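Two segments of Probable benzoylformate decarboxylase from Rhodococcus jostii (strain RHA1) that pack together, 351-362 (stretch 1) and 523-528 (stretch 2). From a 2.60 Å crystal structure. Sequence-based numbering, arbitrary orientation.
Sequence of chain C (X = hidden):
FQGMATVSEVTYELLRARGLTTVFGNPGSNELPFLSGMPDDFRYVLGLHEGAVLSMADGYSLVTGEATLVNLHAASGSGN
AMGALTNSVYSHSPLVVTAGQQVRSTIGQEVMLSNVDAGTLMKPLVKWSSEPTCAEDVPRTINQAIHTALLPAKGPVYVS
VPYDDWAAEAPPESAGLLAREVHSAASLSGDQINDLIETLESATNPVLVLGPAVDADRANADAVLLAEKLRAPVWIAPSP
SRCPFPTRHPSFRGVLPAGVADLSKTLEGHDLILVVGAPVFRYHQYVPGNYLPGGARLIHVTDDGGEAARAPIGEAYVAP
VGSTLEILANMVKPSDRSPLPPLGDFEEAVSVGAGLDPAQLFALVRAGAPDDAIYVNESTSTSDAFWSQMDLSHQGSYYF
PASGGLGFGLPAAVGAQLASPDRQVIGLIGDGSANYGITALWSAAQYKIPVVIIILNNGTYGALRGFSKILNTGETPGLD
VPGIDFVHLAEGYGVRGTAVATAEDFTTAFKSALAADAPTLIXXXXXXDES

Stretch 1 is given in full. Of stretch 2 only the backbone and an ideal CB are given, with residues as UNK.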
# COMPACT_ATOMS: atom_id res chain seq x y z
N SER C 351 22.26 -30.75 37.74
CA SER C 351 21.71 -29.38 37.93
C SER C 351 22.13 -28.83 39.28
O SER C 351 21.69 -29.40 40.31
CB SER C 351 20.21 -29.34 37.81
OG SER C 351 19.83 -29.38 36.45
N VAL C 352 22.90 -27.74 39.26
CA VAL C 352 23.31 -26.98 40.47
C VAL C 352 22.60 -25.62 40.39
O VAL C 352 22.79 -24.90 39.40
CB VAL C 352 24.84 -26.90 40.62
CG1 VAL C 352 25.50 -26.00 39.56
CG2 VAL C 352 25.25 -26.51 42.04
N GLY C 353 21.75 -25.33 41.39
CA GLY C 353 20.82 -24.18 41.42
C GLY C 353 19.57 -24.51 42.24
O GLY C 353 19.41 -25.69 42.65
N ALA C 354 18.73 -23.51 42.48
CA ALA C 354 17.45 -23.66 43.21
C ALA C 354 16.44 -24.47 42.37
O ALA C 354 15.52 -25.06 42.99
CB ALA C 354 16.91 -22.30 43.60
N GLY C 355 16.60 -24.51 41.04
CA GLY C 355 15.68 -25.22 40.11
C GLY C 355 16.42 -26.18 39.18
O GLY C 355 17.52 -26.65 39.54
N LEU C 356 15.81 -26.46 38.02
CA LEU C 356 16.34 -27.37 36.97
C LEU C 356 17.13 -26.55 35.94
O LEU C 356 16.72 -25.44 35.61
CB LEU C 356 15.17 -28.06 36.26
CG LEU C 356 14.33 -29.10 37.00
CD1 LEU C 356 14.85 -30.49 36.79
CD2 LEU C 356 14.20 -28.80 38.46
N ASP C 357 18.22 -27.09 35.41
CA ASP C 357 18.88 -26.57 34.18
C ASP C 357 18.06 -27.09 33.02
O ASP C 357 17.56 -28.21 33.06
CB ASP C 357 20.34 -27.01 34.02
CG ASP C 357 21.33 -26.08 34.70
OD1 ASP C 357 21.01 -25.55 35.81
OD2 ASP C 357 22.42 -25.85 34.11
N PRO C 358 17.84 -26.26 31.99
CA PRO C 358 17.09 -26.72 30.82
C PRO C 358 17.60 -28.07 30.27
O PRO C 358 16.79 -28.88 29.95
CB PRO C 358 17.27 -25.54 29.86
CG PRO C 358 17.25 -24.36 30.79
CD PRO C 358 18.15 -24.82 31.95
N ALA C 359 18.91 -28.30 30.22
CA ALA C 359 19.49 -29.56 29.69
C ALA C 359 18.96 -30.74 30.51
O ALA C 359 18.68 -31.76 29.93
CB ALA C 359 21.00 -29.51 29.68
N GLN C 360 18.80 -30.60 31.81
CA GLN C 360 18.28 -31.70 32.67
C GLN C 360 16.78 -31.83 32.48
O GLN C 360 16.28 -32.96 32.45
CB GLN C 360 18.58 -31.46 34.15
CG GLN C 360 18.28 -32.70 34.98
CD GLN C 360 18.37 -32.43 36.46
OE1 GLN C 360 18.47 -33.35 37.27
NE2 GLN C 360 18.29 -31.16 36.83
N LEU C 361 16.07 -30.71 32.39
CA LEU C 361 14.61 -30.74 32.16
C LEU C 361 14.33 -31.49 30.86
O LEU C 361 13.43 -32.30 30.84
CB LEU C 361 14.05 -29.33 32.12
CG LEU C 361 12.55 -29.27 31.89
CD1 LEU C 361 11.80 -30.08 32.93
CD2 LEU C 361 12.06 -27.84 31.89
N PHE C 362 15.10 -31.25 29.82
CA PHE C 362 14.87 -31.90 28.51
C PHE C 362 15.23 -33.38 28.59
O PHE C 362 14.55 -34.21 27.99
CB PHE C 362 15.56 -31.13 27.38
CG PHE C 362 15.01 -29.74 27.14
CD1 PHE C 362 13.69 -29.44 27.34
CD2 PHE C 362 15.84 -28.72 26.71
CE1 PHE C 362 13.21 -28.14 27.18
CE2 PHE C 362 15.36 -27.44 26.52
CZ PHE C 362 14.04 -27.15 26.75
N UNK C 523 4.53 -25.74 35.87
CA UNK C 523 5.45 -24.59 35.94
C UNK C 523 6.74 -25.12 36.52
O UNK C 523 6.71 -25.53 37.63
CB UNK C 523 4.89 -23.44 36.78
N UNK C 524 7.80 -25.23 35.75
CA UNK C 524 9.13 -25.69 36.22
C UNK C 524 9.91 -24.43 36.56
O UNK C 524 9.97 -23.57 35.70
CB UNK C 524 9.86 -26.54 35.17
N UNK C 525 10.49 -24.35 37.74
CA UNK C 525 11.47 -23.29 38.07
C UNK C 525 12.80 -23.71 37.44
O UNK C 525 13.29 -24.82 37.75
CB UNK C 525 11.61 -23.09 39.58
N UNK C 526 13.35 -22.87 36.56
CA UNK C 526 14.60 -23.14 35.81
C UNK C 526 15.68 -22.12 36.19
O UNK C 526 15.31 -21.05 36.76
CB UNK C 526 14.35 -23.10 34.30
N UNK C 527 16.94 -22.44 35.89
CA UNK C 527 18.13 -21.59 36.20
C UNK C 527 18.63 -20.94 34.91
O UNK C 527 18.80 -21.65 33.83
CB UNK C 527 19.25 -22.41 36.85
N UNK C 528 18.89 -19.64 35.03
CA UNK C 528 19.49 -18.81 33.96
C UNK C 528 20.92 -18.48 34.41
O UNK C 528 21.03 -17.89 35.52
CB UNK C 528 18.68 -17.54 33.70

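Position 523 opens the segment in extended conformation, and its ideal CB has nothing of stretch 1 within 5.5 Å. Stretch 1 therefore sets no preference there. The residue is E523, whose carboxylate is hydrogen-bonded elsewhere in the structure.

At position 524 the strand continues, and CA-to-CB points toward stretch 1. The ideal CB lies 4.2 Å from L361 CD2 and 5.5 Å from L356 CG, so it looks onto two leucine side chains that offer no polar partner. An aliphatic residue such as valine, isoleucine or leucine would suit. The deposited residue is V524, with chi1 in the t well; its CG1 packs 4.0 Å from L356 CG and 3.9 Å from L361 CD2, tying the loop and the first helical turn to the same strand residue.

Position 525 has a sideways CB, 4.6 Å from G355 CA, with open space beyond, so many side chains would be tolerated, long or polar ones included. Its backbone is more constrained: the carbonyl accepts a hydrogen bond from L356 N (N to O 3.0 Å, 168°). An ideal CB on G355 would sit 2.3 Å from this same O, so the glycine lets the chains come close. The residue is R525. The end of its side chain comes nearer to stretch 1 than its sideways CB suggests, with A354 CB over one face of the guanidinium, 3.4 Å from NH2.

Position 526 pairs with L356 in a single beta bridge, CA to CA 4.7 Å. Its CB points sideways, 3.6 Å from L356 O and 4.7 Å from P358 CG, and small or beta-branched residues, such as alanine, serine, threonine or valine, would fit. It is T526, chi1 in the p well; CG2 reaches to 4.3 Å from L361 CD2, while its CA makes a CA-H...O contact with L356 O at 3.1 Å.

At position 527 the backbone N donates to L356 O (3.0 Å), completing the bridge, and CB points toward stretch 1. Within reach lie D357 OD1, 3.7 Å from the ideal CB, the free N-H of G355 and the carbonyl of G355. This mixture favours a short side chain that can both donate and accept; asparagine answers it most fully, although serine or threonine could satisfy part of it. The residue is N527, the most extensively covered of the segment. Its OD1 accepts from G355 N (3.1 Å), and its ND2 donates to D357 OD1 (2.7 Å) and, weakly, to G355 O (3.3 Å).

Position 528 directs its CB away, so stretch 1 leaves the choice open; it is F528.

Stretch 2, residues 523-528: EVRTNF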
# COMPACT_ATOMS: atom_id res chain seq x y z
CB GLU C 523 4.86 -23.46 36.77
CG GLU C 523 5.79 -22.28 36.89
CD GLU C 523 5.36 -21.19 37.87
OE1 GLU C 523 4.19 -21.24 38.34
OE2 GLU C 523 6.17 -20.27 38.18
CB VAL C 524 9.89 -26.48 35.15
CG1 VAL C 524 11.26 -26.88 35.62
CG2 VAL C 524 9.10 -27.69 34.70
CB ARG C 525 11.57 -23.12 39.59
CG ARG C 525 12.13 -21.77 39.99
CD ARG C 525 13.52 -21.90 40.59
NE ARG C 525 13.49 -21.98 42.06
CZ ARG C 525 13.78 -20.99 42.91
NH1 ARG C 525 14.12 -19.79 42.46
NH2 ARG C 525 13.74 -21.20 44.22
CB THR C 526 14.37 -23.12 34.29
OG1 THR C 526 13.86 -21.84 33.93
CG2 THR C 526 13.44 -24.22 33.82
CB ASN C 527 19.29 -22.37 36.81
CG ASN C 527 18.83 -23.39 37.82
OD1 ASN C 527 18.04 -23.07 38.72
ND2 ASN C 527 19.31 -24.61 37.66
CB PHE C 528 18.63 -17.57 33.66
CG PHE C 528 19.19 -16.78 32.50
CD1 PHE C 528 19.27 -17.36 31.24
CD2 PHE C 528 19.72 -15.52 32.70
CE1 PHE C 528 19.85 -16.67 30.18
CE2 PHE C 528 20.30 -14.84 31.64
CZ PHE C 528 20.37 -15.42 30.39
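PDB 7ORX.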